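Local coordinates for SufC protein (Thermus thermophilus, PDB 2D2E) that probably binds and hydrolyses ATP as the cytoplasmic ABC-type ATPase of the Suf system for iron-sulphur cluster assembly, at residues D8-I13 and V57-I62; T17-V22 and H215-G220; V22-P27 and G195-T200; G81-F86 and T163-D168. All blocks are in the same frame, centred on the assembly; numbering follows the deposited sequence.

Contact 1. Residues D8-I13 and V57-I62; sequences DLWASI and VERGEI
Trp10 and Arg59 form the hydrogen-bonded pair of an antiparallel bridge that is part of a classic beta bulge, since Glu58 and Arg59 both stand opposite Trp10. Trp10 N donates almost straight to Arg59 O (2.9 Å, 172°), whereas Trp10 O receives Glu58 N at 2.7 Å and Arg59 N weakly at 3.4 Å. The extra residue shifts the register by one before Ala11 pairs with Val57. Ser12 OG donates to Glu58 OE2 at 3.0 Å, from above the carboxylate plane; a bend in the glutamate chain (chi2 -101°) carries CD back toward the serine.

Trp10 NE1 donates to Asp8 OD1 at 2.9 Å, a bond lying in the indole plane but meeting the carboxylate from above. The salt bridge from Asp8 to Arg59 is long and doubtful, because OD2 is crowded in the model. An alanine at Asp8 would probably leave the indole N-H without this acceptor, and would take from Arg59 the Asp8 carboxylate at the edge of its guanidinium. Arg59 runs side by side with Trp10, its CB 3.7 Å from Trp10 CD1. A side chain on Gly60 would strike Asp8 O and Leu9 CA. On the other face of the sheet, beside Leu45 of helix 42-50, Leu9 and Val57 cross at about a right angle, with Leu9 CD1 3.6 Å from Val57 CG1.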
loop_
_atom_site.group_PDB
_atom_site.type_symbol
_atom_site.label_atom_id
_atom_site.label_comp_id
_atom_site.label_asym_id
_atom_site.label_seq_id
_atom_site.Cartn_x
_atom_site.Cartn_y
_atom_site.Cartn_z
ATOM N N ASP A 8 -7.429 13.317 12.247
ATOM C CA ASP A 8 -8.079 13.074 13.548
ATOM C C ASP A 8 -8.929 11.812 13.527
ATOM O O ASP A 8 -10.104 11.840 13.902
ATOM C CB ASP A 8 -8.923 14.283 13.923
ATOM C CG ASP A 8 -9.544 14.223 15.295
ATOM O OD1 ASP A 8 -8.854 13.811 16.252
ATOM O OD2 ASP A 8 -10.729 14.599 15.429
ATOM N N LEU A 9 -8.323 10.711 13.090
ATOM C CA LEU A 9 -9.057 9.466 12.966
ATOM C C LEU A 9 -9.141 8.627 14.231
ATOM O O LEU A 9 -8.122 8.297 14.826
ATOM C CB LEU A 9 -8.443 8.620 11.841
ATOM C CG LEU A 9 -9.215 7.362 11.466
ATOM C CD1 LEU A 9 -10.555 7.759 10.834
ATOM C CD2 LEU A 9 -8.405 6.535 10.481
ATOM N N TRP A 10 -10.366 8.308 14.635
ATOM C CA TRP A 10 -10.612 7.467 15.797
ATOM C C TRP A 10 -11.411 6.285 15.309
ATOM O O TRP A 10 -12.400 6.453 14.588
ATOM C CB TRP A 10 -11.399 8.234 16.876
ATOM C CG TRP A 10 -10.650 9.374 17.444
ATOM C CD1 TRP A 10 -10.431 10.590 16.856
ATOM C CD2 TRP A 10 -9.962 9.401 18.696
ATOM N NE1 TRP A 10 -9.642 11.362 17.657
ATOM C CE2 TRP A 10 -9.333 10.659 18.795
ATOM C CE3 TRP A 10 -9.804 8.475 19.745
ATOM C CZ2 TRP A 10 -8.568 11.029 19.902
ATOM C CZ3 TRP A 10 -9.041 8.842 20.843
ATOM C CH2 TRP A 10 -8.428 10.105 20.913
ATOM N N ALA A 11 -11.003 5.075 15.677
ATOM C CA ALA A 11 -11.708 3.896 15.210
ATOM C C ALA A 11 -11.644 2.779 16.239
ATOM O O ALA A 11 -10.749 2.749 17.082
ATOM C CB ALA A 11 -11.103 3.418 13.893
ATOM N N SER A 12 -12.617 1.884 16.174
ATOM C CA SER A 12 -12.671 0.756 17.093
ATOM C C SER A 12 -13.073 -0.526 16.369
ATOM O O SER A 12 -13.517 -0.482 15.228
ATOM C CB SER A 12 -13.644 1.073 18.240
ATOM O OG SER A 12 -14.764 1.807 17.787
ATOM N N ILE A 13 -12.857 -1.676 17.011
ATOM C CA ILE A 13 -13.242 -2.976 16.454
ATOM C C ILE A 13 -13.695 -3.812 17.650
ATOM O O ILE A 13 -13.339 -3.466 18.779
ATOM C CB ILE A 13 -12.103 -3.652 15.681
ATOM C CG1 ILE A 13 -12.634 -4.924 15.005
ATOM C CG2 ILE A 13 -10.946 -3.931 16.616
ATOM C CD1 ILE A 13 -11.647 -5.573 14.044
ATOM N N VAL A 57 -15.619 3.698 12.474
ATOM C CA VAL A 57 -14.913 4.966 12.601
ATOM C C VAL A 57 -15.751 5.887 13.496
ATOM O O VAL A 57 -16.916 6.155 13.218
ATOM C CB VAL A 57 -14.647 5.609 11.208
ATOM C CG1 VAL A 57 -14.088 7.026 11.379
ATOM C CG2 VAL A 57 -13.678 4.718 10.411
ATOM N N GLU A 58 -15.142 6.346 14.581
ATOM C CA GLU A 58 -15.806 7.196 15.564
ATOM C C GLU A 58 -15.689 8.682 15.270
ATOM O O GLU A 58 -16.594 9.464 15.565
ATOM C CB GLU A 58 -15.195 6.931 16.933
ATOM C CG GLU A 58 -15.128 5.459 17.284
ATOM C CD GLU A 58 -16.229 5.050 18.227
ATOM O OE1 GLU A 58 -17.343 5.610 18.114
ATOM O OE2 GLU A 58 -15.985 4.171 19.075
ATOM N N ARG A 59 -14.560 9.072 14.701
ATOM C CA ARG A 59 -14.322 10.468 14.410
ATOM C C ARG A 59 -13.224 10.529 13.351
ATOM O O ARG A 59 -12.500 9.544 13.157
ATOM C CB ARG A 59 -13.865 11.172 15.694
ATOM C CG ARG A 59 -13.444 12.606 15.487
ATOM C CD ARG A 59 -12.760 13.189 16.719
ATOM N NE ARG A 59 -13.700 13.523 17.778
ATOM C CZ ARG A 59 -13.665 14.659 18.466
ATOM N NH1 ARG A 59 -12.736 15.572 18.198
ATOM N NH2 ARG A 59 -14.558 14.882 19.422
ATOM N N GLY A 60 -13.132 11.659 12.649
ATOM C CA GLY A 60 -12.092 11.817 11.640
ATOM C C GLY A 60 -12.496 11.709 10.186
ATOM O O GLY A 60 -13.648 11.438 9.846
ATOM N N GLU A 61 -11.516 11.924 9.315
ATOM C CA GLU A 61 -11.721 11.851 7.875
ATOM C C GLU A 61 -10.479 11.298 7.195
ATOM O O GLU A 61 -9.395 11.281 7.783
ATOM C CB GLU A 61 -11.939 13.245 7.294
ATOM C CG GLU A 61 -13.198 13.947 7.700
ATOM C CD GLU A 61 -13.300 15.283 7.002
ATOM O OE1 GLU A 61 -12.414 16.130 7.223
ATOM O OE2 GLU A 61 -14.254 15.480 6.221
ATOM N N ILE A 62 -10.663 10.827 5.969
ATOM C CA ILE A 62 -9.559 10.364 5.139
ATOM C C ILE A 62 -9.823 11.099 3.811
ATOM O O ILE A 62 -10.813 10.821 3.116
ATOM C CB ILE A 62 -9.579 8.846 4.902
ATOM C CG1 ILE A 62 -9.348 8.102 6.224
ATOM C CG2 ILE A 62 -8.479 8.473 3.919
ATOM C CD1 ILE A 62 -9.161 6.600 6.060
#

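Contact 2. Residues T17-V22 and H215-G220; sequences TILKGV and HVMMDG
Lys20 N donates to Gly220 O (2.7 Å, 162°), the single hydrogen bond between these two segments, so the backbones meet at one point and do not pair as strands. Gly220 belongs to a beta hairpin: strand 213-218 turns through Asp219 and Gly220 into strand 221-226, and the positive phi of both residues (50° and 72°) fits a type I' turn. Its partner, strand 17-22, is distorted where the turn arrives, with a classic bulge at Ile18 and Leu19 opposite Ala11 and a G1 bulge at Gly21 and Val22 opposite Leu9.

Gly220 CA lies 3.3 Å from Ile18 O, and a CB on this glycine would collide with that oxygen. Gly220 O, gripped by the lysine amide, is also touched by Val22 CG2 at 3.5 Å. The Lys20 chain, extended beyond CG, passes the turn with CD 3.5 Å from Asp219 O. The two charged ends remain apart, Lys20 NZ being 5.7 Å from Asp219 OD1, so any attraction between them is probably weak. Arg221 adds a bond to Lys20 O.

Deeper in, Met217 points toward strand 17-22 and also lies close to Gly41, an ADP-binding residue of the P-loop. The end of the thioether meets two apolar side chains of this strand: Met217 SD is 4.2 Å from Leu19 CD2, and Met217 CE is 4.4 Å from Val22 CG1.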
loop_
_atom_site.group_PDB
_atom_site.type_symbol
_atom_site.label_atom_id
_atom_site.label_comp_id
_atom_site.label_asym_id
_atom_site.label_seq_id
_atom_site.Cartn_x
_atom_site.Cartn_y
_atom_site.Cartn_z
ATOM N N THR A 17 -11.434 0.651 21.293
ATOM C CA THR A 17 -10.780 1.712 20.519
ATOM C C THR A 17 -9.338 1.362 20.181
ATOM O O THR A 17 -8.508 1.175 21.082
ATOM C CB THR A 17 -10.778 3.050 21.281
ATOM O OG1 THR A 17 -12.117 3.396 21.650
ATOM C CG2 THR A 17 -10.217 4.165 20.402
ATOM N N ILE A 18 -9.037 1.269 18.887
ATOM C CA ILE A 18 -7.680 0.948 18.473
ATOM C C ILE A 18 -6.941 2.151 17.891
ATOM O O ILE A 18 -5.751 2.312 18.150
ATOM C CB ILE A 18 -7.634 -0.241 17.467
ATOM C CG1 ILE A 18 -8.341 0.120 16.160
ATOM C CG2 ILE A 18 -8.252 -1.481 18.110
ATOM C CD1 ILE A 18 -9.831 0.127 16.238
ATOM N N LEU A 19 -7.622 2.994 17.114
ATOM C CA LEU A 19 -6.966 4.196 16.575
ATOM C C LEU A 19 -7.413 5.377 17.426
ATOM O O LEU A 19 -8.616 5.606 17.630
ATOM C CB LEU A 19 -7.296 4.438 15.103
ATOM C CG LEU A 19 -6.855 3.354 14.113
ATOM C CD1 LEU A 19 -7.090 3.843 12.677
ATOM C CD2 LEU A 19 -5.374 3.019 14.334
ATOM N N LYS A 20 -6.431 6.105 17.938
ATOM C CA LYS A 20 -6.698 7.201 18.853
ATOM C C LYS A 20 -6.238 8.561 18.384
ATOM O O LYS A 20 -5.405 9.192 19.026
ATOM C CB LYS A 20 -6.071 6.849 20.212
ATOM C CG LYS A 20 -6.676 5.586 20.837
ATOM C CD LYS A 20 -5.875 5.090 22.046
ATOM C CE LYS A 20 -6.539 3.869 22.654
ATOM N NZ LYS A 20 -5.669 3.230 23.691
ATOM N N GLY A 21 -6.796 9.009 17.256
ATOM C CA GLY A 21 -6.463 10.322 16.725
ATOM C C GLY A 21 -5.258 10.319 15.806
ATOM O O GLY A 21 -4.255 10.969 16.079
ATOM N N VAL A 22 -5.381 9.572 14.716
ATOM C CA VAL A 22 -4.317 9.438 13.730
ATOM C C VAL A 22 -4.286 10.651 12.810
ATOM O O VAL A 22 -5.309 11.033 12.259
ATOM C CB VAL A 22 -4.541 8.185 12.859
ATOM C CG1 VAL A 22 -3.449 8.104 11.767
ATOM C CG2 VAL A 22 -4.481 6.925 13.719
ATOM N N HIS A 215 6.792 7.915 9.765
ATOM C CA HIS A 215 5.812 8.168 10.844
ATOM C C HIS A 215 5.872 6.936 11.739
ATOM O O HIS A 215 5.949 5.824 11.227
ATOM C CB HIS A 215 4.393 8.256 10.278
ATOM C CG HIS A 215 4.243 9.235 9.161
ATOM N ND1 HIS A 215 3.735 10.508 9.340
ATOM C CD2 HIS A 215 4.537 9.127 7.843
ATOM C CE1 HIS A 215 3.723 11.143 8.180
ATOM N NE2 HIS A 215 4.204 10.327 7.255
ATOM N N VAL A 216 5.847 7.122 13.062
ATOM C CA VAL A 216 5.872 5.961 13.955
ATOM C C VAL A 216 4.611 5.962 14.812
ATOM O O VAL A 216 4.288 6.968 15.471
ATOM C CB VAL A 216 7.089 5.955 14.890
ATOM C CG1 VAL A 216 7.126 4.611 15.653
ATOM C CG2 VAL A 216 8.363 6.141 14.100
ATOM N N MET A 217 3.898 4.836 14.797
ATOM C CA MET A 217 2.654 4.719 15.547
ATOM C C MET A 217 2.729 3.842 16.783
ATOM O O MET A 217 3.145 2.684 16.712
ATOM C CB MET A 217 1.530 4.199 14.617
ATOM C CG MET A 217 0.135 4.155 15.259
ATOM S SD MET A 217 -1.236 3.833 14.084
ATOM C CE MET A 217 -0.786 4.808 12.759
ATOM N N MET A 218 2.339 4.414 17.920
ATOM C CA MET A 218 2.283 3.681 19.175
ATOM C C MET A 218 0.995 4.078 19.864
ATOM O O MET A 218 0.565 5.243 19.803
ATOM C CB MET A 218 3.454 4.038 20.071
ATOM C CG MET A 218 4.797 3.656 19.476
ATOM S SD MET A 218 6.070 4.084 20.670
ATOM C CE MET A 218 7.494 3.783 19.741
ATOM N N ASP A 219 0.388 3.102 20.520
ATOM C CA ASP A 219 -0.870 3.327 21.235
ATOM C C ASP A 219 -1.913 4.035 20.364
ATOM O O ASP A 219 -2.561 4.988 20.793
ATOM C CB ASP A 219 -0.607 4.117 22.528
ATOM C CG ASP A 219 0.264 3.342 23.520
ATOM O OD1 ASP A 219 -0.046 2.166 23.794
ATOM O OD2 ASP A 219 1.251 3.906 24.032
ATOM N N GLY A 220 -2.046 3.578 19.123
ATOM C CA GLY A 220 -3.054 4.129 18.232
ATOM C C GLY A 220 -2.884 5.515 17.645
ATOM O O GLY A 220 -3.829 6.042 17.074
#

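Contact 3. Residues V22-P27 and G195-T200; sequences VNLVVP and GALVIT
Leu24 reaches tip to tip toward Leu197, each meeting the other through both methyl branches: Leu24 CD2 lies 4.1 Å from Leu197 CD1, and Leu24 CD1 lies 4.2 Å from Leu197 CD2. In both leucines CG stands anti to the backbone N (chi1 -162° in Leu24, 180° in Leu197), which places each CG on the side of the opposing strand. Val26 splits its contacts. Its CG2 approaches Leu197 CD1 at 4.3 Å, while CG1 touches the backbone at Ala196 O, 3.6 Å away. Leu197 CD1 therefore meets both Leu24 and Val26.

No hydrogen bond joins the segments, and the strand axes approach to 6.7 Å at 136° between their directions. With strand 16-27 in the antiparallel sheet and strand 195-199 in the mixed one, these values describe packing between two sheets, not pairing within one. The gap is narrowest in backbone terms at Pro27 and Gly195, where Pro27 O is 4.3 Å from Gly195 CA.

The contact thus forms part of the buried interface between the two sheets of the ABC ATPase fold. Leu24 also packs on Ile6 of strand 3-13, Leu197 also meets His32 and Leu34 of strand 31-35, and farther along, Val22 and Ile199 reach Leu45 and Lys42 of helix 42-50.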
loop_
_atom_site.group_PDB
_atom_site.type_symbol
_atom_site.label_atom_id
_atom_site.label_comp_id
_atom_site.label_asym_id
_atom_site.label_seq_id
_atom_site.Cartn_x
_atom_site.Cartn_y
_atom_site.Cartn_z
ATOM N N VAL A 22 -5.381 9.572 14.716
ATOM C CA VAL A 22 -4.317 9.438 13.730
ATOM C C VAL A 22 -4.286 10.651 12.810
ATOM O O VAL A 22 -5.309 11.033 12.259
ATOM C CB VAL A 22 -4.541 8.185 12.859
ATOM C CG1 VAL A 22 -3.449 8.104 11.767
ATOM C CG2 VAL A 22 -4.481 6.925 13.719
ATOM N N ASN A 23 -3.119 11.271 12.701
ATOM C CA ASN A 23 -2.922 12.403 11.791
ATOM C C ASN A 23 -1.707 12.016 10.963
ATOM O O ASN A 23 -0.619 11.863 11.502
ATOM C CB ASN A 23 -2.662 13.682 12.574
ATOM C CG ASN A 23 -3.907 14.164 13.278
ATOM O OD1 ASN A 23 -4.914 14.449 12.633
ATOM N ND2 ASN A 23 -3.857 14.224 14.607
ATOM N N LEU A 24 -1.903 11.843 9.656
ATOM C CA LEU A 24 -0.822 11.409 8.781
ATOM C C LEU A 24 -1.085 11.940 7.383
ATOM O O LEU A 24 -2.115 11.641 6.805
ATOM C CB LEU A 24 -0.782 9.865 8.759
ATOM C CG LEU A 24 0.501 9.163 8.269
ATOM C CD1 LEU A 24 0.490 7.708 8.717
ATOM C CD2 LEU A 24 0.611 9.237 6.759
ATOM N N VAL A 25 -0.149 12.723 6.851
ATOM C CA VAL A 25 -0.285 13.292 5.501
ATOM C C VAL A 25 0.804 12.797 4.558
ATOM O O VAL A 25 1.981 12.872 4.900
ATOM C CB VAL A 25 -0.173 14.847 5.542
ATOM C CG1 VAL A 25 -0.181 15.416 4.140
ATOM C CG2 VAL A 25 -1.344 15.432 6.310
ATOM N N VAL A 26 0.423 12.289 3.387
ATOM C CA VAL A 26 1.413 11.866 2.387
ATOM C C VAL A 26 1.207 12.720 1.130
ATOM O O VAL A 26 0.225 12.546 0.404
ATOM C CB VAL A 26 1.262 10.393 1.974
ATOM C CG1 VAL A 26 2.372 10.014 0.971
ATOM C CG2 VAL A 26 1.370 9.484 3.203
ATOM N N PRO A 27 2.130 13.653 0.855
ATOM C CA PRO A 27 1.967 14.485 -0.348
ATOM C C PRO A 27 2.134 13.652 -1.612
ATOM O O PRO A 27 2.969 12.752 -1.653
ATOM C CB PRO A 27 3.102 15.500 -0.233
ATOM C CG PRO A 27 3.355 15.605 1.266
ATOM C CD PRO A 27 3.253 14.125 1.685
ATOM N N GLY A 195 1.697 8.830 -4.833
ATOM C CA GLY A 195 2.124 8.932 -3.450
ATOM C C GLY A 195 1.964 7.538 -2.848
ATOM O O GLY A 195 1.073 6.783 -3.249
ATOM N N ALA A 196 2.819 7.179 -1.897
ATOM C CA ALA A 196 2.702 5.861 -1.273
ATOM C C ALA A 196 3.004 5.887 0.221
ATOM O O ALA A 196 3.758 6.740 0.709
ATOM C CB ALA A 196 3.663 4.890 -1.943
ATOM N N LEU A 197 2.403 4.939 0.936
ATOM C CA LEU A 197 2.663 4.782 2.365
ATOM C C LEU A 197 3.013 3.300 2.509
ATOM O O LEU A 197 2.187 2.437 2.214
ATOM C CB LEU A 197 1.404 5.106 3.187
ATOM C CG LEU A 197 1.571 4.960 4.715
ATOM C CD1 LEU A 197 2.602 5.959 5.237
ATOM C CD2 LEU A 197 0.238 5.158 5.413
ATOM N N VAL A 198 4.233 3.017 2.965
ATOM C CA VAL A 198 4.688 1.645 3.161
ATOM C C VAL A 198 4.608 1.399 4.666
ATOM O O VAL A 198 5.256 2.114 5.465
ATOM C CB VAL A 198 6.139 1.494 2.668
ATOM C CG1 VAL A 198 6.663 0.087 2.919
ATOM C CG2 VAL A 198 6.203 1.815 1.184
ATOM N N ILE A 199 3.784 0.423 5.050
ATOM C CA ILE A 199 3.590 0.081 6.461
ATOM C C ILE A 199 4.489 -1.104 6.762
ATOM O O ILE A 199 4.486 -2.094 6.036
ATOM C CB ILE A 199 2.094 -0.276 6.721
ATOM C CG1 ILE A 199 1.244 0.937 6.343
ATOM C CG2 ILE A 199 1.866 -0.678 8.196
ATOM C CD1 ILE A 199 -0.262 0.660 6.373
ATOM N N THR A 200 5.271 -1.009 7.834
ATOM C CA THR A 200 6.193 -2.088 8.136
ATOM C C THR A 200 6.573 -2.066 9.616
ATOM O O THR A 200 6.474 -1.025 10.281
ATOM C CB THR A 200 7.472 -1.894 7.258
ATOM O OG1 THR A 200 8.386 -2.971 7.453
ATOM C CG2 THR A 200 8.177 -0.600 7.626
#

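Contact 4. Residues G81-F86 and T163-D168; sequences GLFLAF and TYAVLD
A Schellman motif at Gly81 closes helix 74-79 and brings the following loop beside strand 164-168, whose sequence, ending in Asp168, is consistent with the Walker B strand of ABC ATPases. Gly81 O accepts two amides: Thr163 N at 2.8 Å, in the carbonyl plane on a lone pair, and Tyr164 N at 3.0 Å, tilted from that plane. Phe83 N donates to Tyr164 O at 2.8 Å, nearly along the C=O axis. One water extends the series, accepting from Val166 N and donating to Phe83 O, each at 2.8 Å.

With CG anti to the backbone N (chi1 -178°), Phe83 packs against two strand residues. Its CB lies 3.8 Å from Ala165 CB, and its ring atom CD2 lies 4.2 Å from Leu167 CD2, the two side chains crossing at about a right angle. Leu82 CD1 meets Tyr164 CB at 4.1 Å, and Leu157 of helix 148-160 packs against both Phe83 and Ala165.

Strand 164-168 is outermost in its sheet within this chain. Tyr164 N and O are paired by the single bridge with Leu82 and Val166 N by the water, so this part of the edge is bonded without a further regular strand.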
loop_
_atom_site.group_PDB
_atom_site.type_symbol
_atom_site.label_atom_id
_atom_site.label_comp_id
_atom_site.label_asym_id
_atom_site.label_seq_id
_atom_site.Cartn_x
_atom_site.Cartn_y
_atom_site.Cartn_z
ATOM N N GLY A 81 -8.693 6.688 -7.242
ATOM C CA GLY A 81 -7.242 6.613 -7.323
ATOM C C GLY A 81 -6.498 5.844 -6.233
ATOM O O GLY A 81 -5.273 5.791 -6.258
ATOM N N LEU A 82 -7.217 5.257 -5.283
ATOM C CA LEU A 82 -6.551 4.498 -4.213
ATOM C C LEU A 82 -6.347 3.057 -4.660
ATOM O O LEU A 82 -7.297 2.368 -5.012
ATOM C CB LEU A 82 -7.389 4.544 -2.931
ATOM C CG LEU A 82 -6.751 3.939 -1.673
ATOM C CD1 LEU A 82 -5.531 4.760 -1.218
ATOM C CD2 LEU A 82 -7.788 3.923 -0.564
ATOM N N PHE A 83 -5.105 2.584 -4.629
ATOM C CA PHE A 83 -4.815 1.232 -5.076
ATOM C C PHE A 83 -5.574 0.141 -4.318
ATOM O O PHE A 83 -5.569 0.079 -3.086
ATOM C CB PHE A 83 -3.305 0.963 -4.997
ATOM C CG PHE A 83 -2.910 -0.389 -5.495
ATOM C CD1 PHE A 83 -3.230 -0.781 -6.791
ATOM C CD2 PHE A 83 -2.182 -1.258 -4.688
ATOM C CE1 PHE A 83 -2.841 -2.027 -7.279
ATOM C CE2 PHE A 83 -1.787 -2.496 -5.168
ATOM C CZ PHE A 83 -2.111 -2.880 -6.465
ATOM N N LEU A 84 -6.242 -0.713 -5.083
ATOM C CA LEU A 84 -6.984 -1.841 -4.528
ATOM C C LEU A 84 -6.672 -3.030 -5.409
ATOM O O LEU A 84 -7.138 -3.105 -6.544
ATOM C CB LEU A 84 -8.493 -1.579 -4.530
ATOM C CG LEU A 84 -9.339 -2.742 -3.981
ATOM C CD1 LEU A 84 -8.906 -3.053 -2.548
ATOM C CD2 LEU A 84 -10.824 -2.387 -4.038
ATOM N N ALA A 85 -5.866 -3.942 -4.895
ATOM C CA ALA A 85 -5.501 -5.128 -5.662
ATOM C C ALA A 85 -6.702 -6.058 -5.776
ATOM O O ALA A 85 -7.508 -6.176 -4.841
ATOM C CB ALA A 85 -4.343 -5.841 -4.989
ATOM N N PHE A 86 -6.827 -6.701 -6.936
ATOM C CA PHE A 86 -7.925 -7.634 -7.210
ATOM C C PHE A 86 -7.531 -8.975 -6.604
ATOM O O PHE A 86 -6.413 -9.450 -6.807
ATOM C CB PHE A 86 -8.099 -7.797 -8.722
ATOM C CG PHE A 86 -9.465 -8.253 -9.142
ATOM C CD1 PHE A 86 -10.408 -7.333 -9.588
ATOM C CD2 PHE A 86 -9.803 -9.602 -9.114
ATOM C CE1 PHE A 86 -11.671 -7.744 -10.004
ATOM C CE2 PHE A 86 -11.072 -10.028 -9.531
ATOM C CZ PHE A 86 -12.003 -9.096 -9.977
ATOM N N THR A 163 -3.234 6.503 -7.991
ATOM C CA THR A 163 -2.612 7.762 -7.596
ATOM C C THR A 163 -1.932 7.592 -6.259
ATOM O O THR A 163 -0.881 8.170 -6.028
ATOM C CB THR A 163 -3.666 8.871 -7.499
ATOM O OG1 THR A 163 -4.267 9.039 -8.791
ATOM C CG2 THR A 163 -3.054 10.181 -7.067
ATOM N N TYR A 164 -2.562 6.822 -5.367
ATOM C CA TYR A 164 -1.960 6.560 -4.064
ATOM C C TYR A 164 -2.007 5.057 -3.800
ATOM O O TYR A 164 -2.931 4.377 -4.224
ATOM C CB TYR A 164 -2.722 7.248 -2.929
ATOM C CG TYR A 164 -2.666 8.753 -2.989
ATOM C CD1 TYR A 164 -3.683 9.482 -3.605
ATOM C CD2 TYR A 164 -1.580 9.440 -2.457
ATOM C CE1 TYR A 164 -3.621 10.866 -3.689
ATOM C CE2 TYR A 164 -1.506 10.831 -2.540
ATOM C CZ TYR A 164 -2.535 11.530 -3.155
ATOM O OH TYR A 164 -2.459 12.909 -3.214
ATOM N N ALA A 165 -0.998 4.551 -3.106
ATOM C CA ALA A 165 -0.967 3.137 -2.738
ATOM C C ALA A 165 -0.498 2.991 -1.309
ATOM O O ALA A 165 0.494 3.595 -0.905
ATOM C CB ALA A 165 -0.026 2.347 -3.670
ATOM N N VAL A 166 -1.207 2.153 -0.563
ATOM C CA VAL A 166 -0.872 1.885 0.844
ATOM C C VAL A 166 -0.473 0.423 0.809
ATOM O O VAL A 166 -1.310 -0.438 0.483
ATOM C CB VAL A 166 -2.105 2.084 1.756
ATOM C CG1 VAL A 166 -1.749 1.726 3.222
ATOM C CG2 VAL A 166 -2.572 3.521 1.685
ATOM N N LEU A 167 0.798 0.151 1.090
ATOM C CA LEU A 167 1.333 -1.213 1.024
ATOM C C LEU A 167 1.813 -1.703 2.361
ATOM O O LEU A 167 2.833 -1.228 2.870
ATOM C CB LEU A 167 2.492 -1.248 0.039
ATOM C CG LEU A 167 2.054 -0.679 -1.310
ATOM C CD1 LEU A 167 3.261 -0.642 -2.231
ATOM C CD2 LEU A 167 0.932 -1.524 -1.901
ATOM N N ASP A 168 1.098 -2.669 2.925
ATOM C CA ASP A 168 1.497 -3.166 4.245
ATOM C C ASP A 168 2.365 -4.414 4.034
ATOM O O ASP A 168 1.868 -5.455 3.574
ATOM C CB ASP A 168 0.248 -3.463 5.075
ATOM C CG ASP A 168 0.573 -3.814 6.529
ATOM O OD1 ASP A 168 -0.340 -3.754 7.384
ATOM O OD2 ASP A 168 1.737 -4.161 6.811
HETATM O O HOH W 1 -3.861 1.567 -1.368
#

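Contact 1 touches contacts 2 and 3 through the paired strands 3-13 and 16-27 of the antiparallel sheet; contacts 2 and 3 share Val22, their centres 13 Å apart. Contacts 2, 3 and 4 all reach the mixed sheet, through strands 213-218, 195-199 and 164-168; the last two are neighbours in it and link contact 3 to contact 4. The centres of contacts 1 and 4 lie 20 Å apart without touching. Along the chain contact 1 closes before contact 4 opens, the segments of contact 1 alternate with those of contacts 2 and 3, and contacts 2 and 3 both span contact 4. Contacts 2 and 3 thus join the two sheets, near helix 42-50, whose first residues bind ADP.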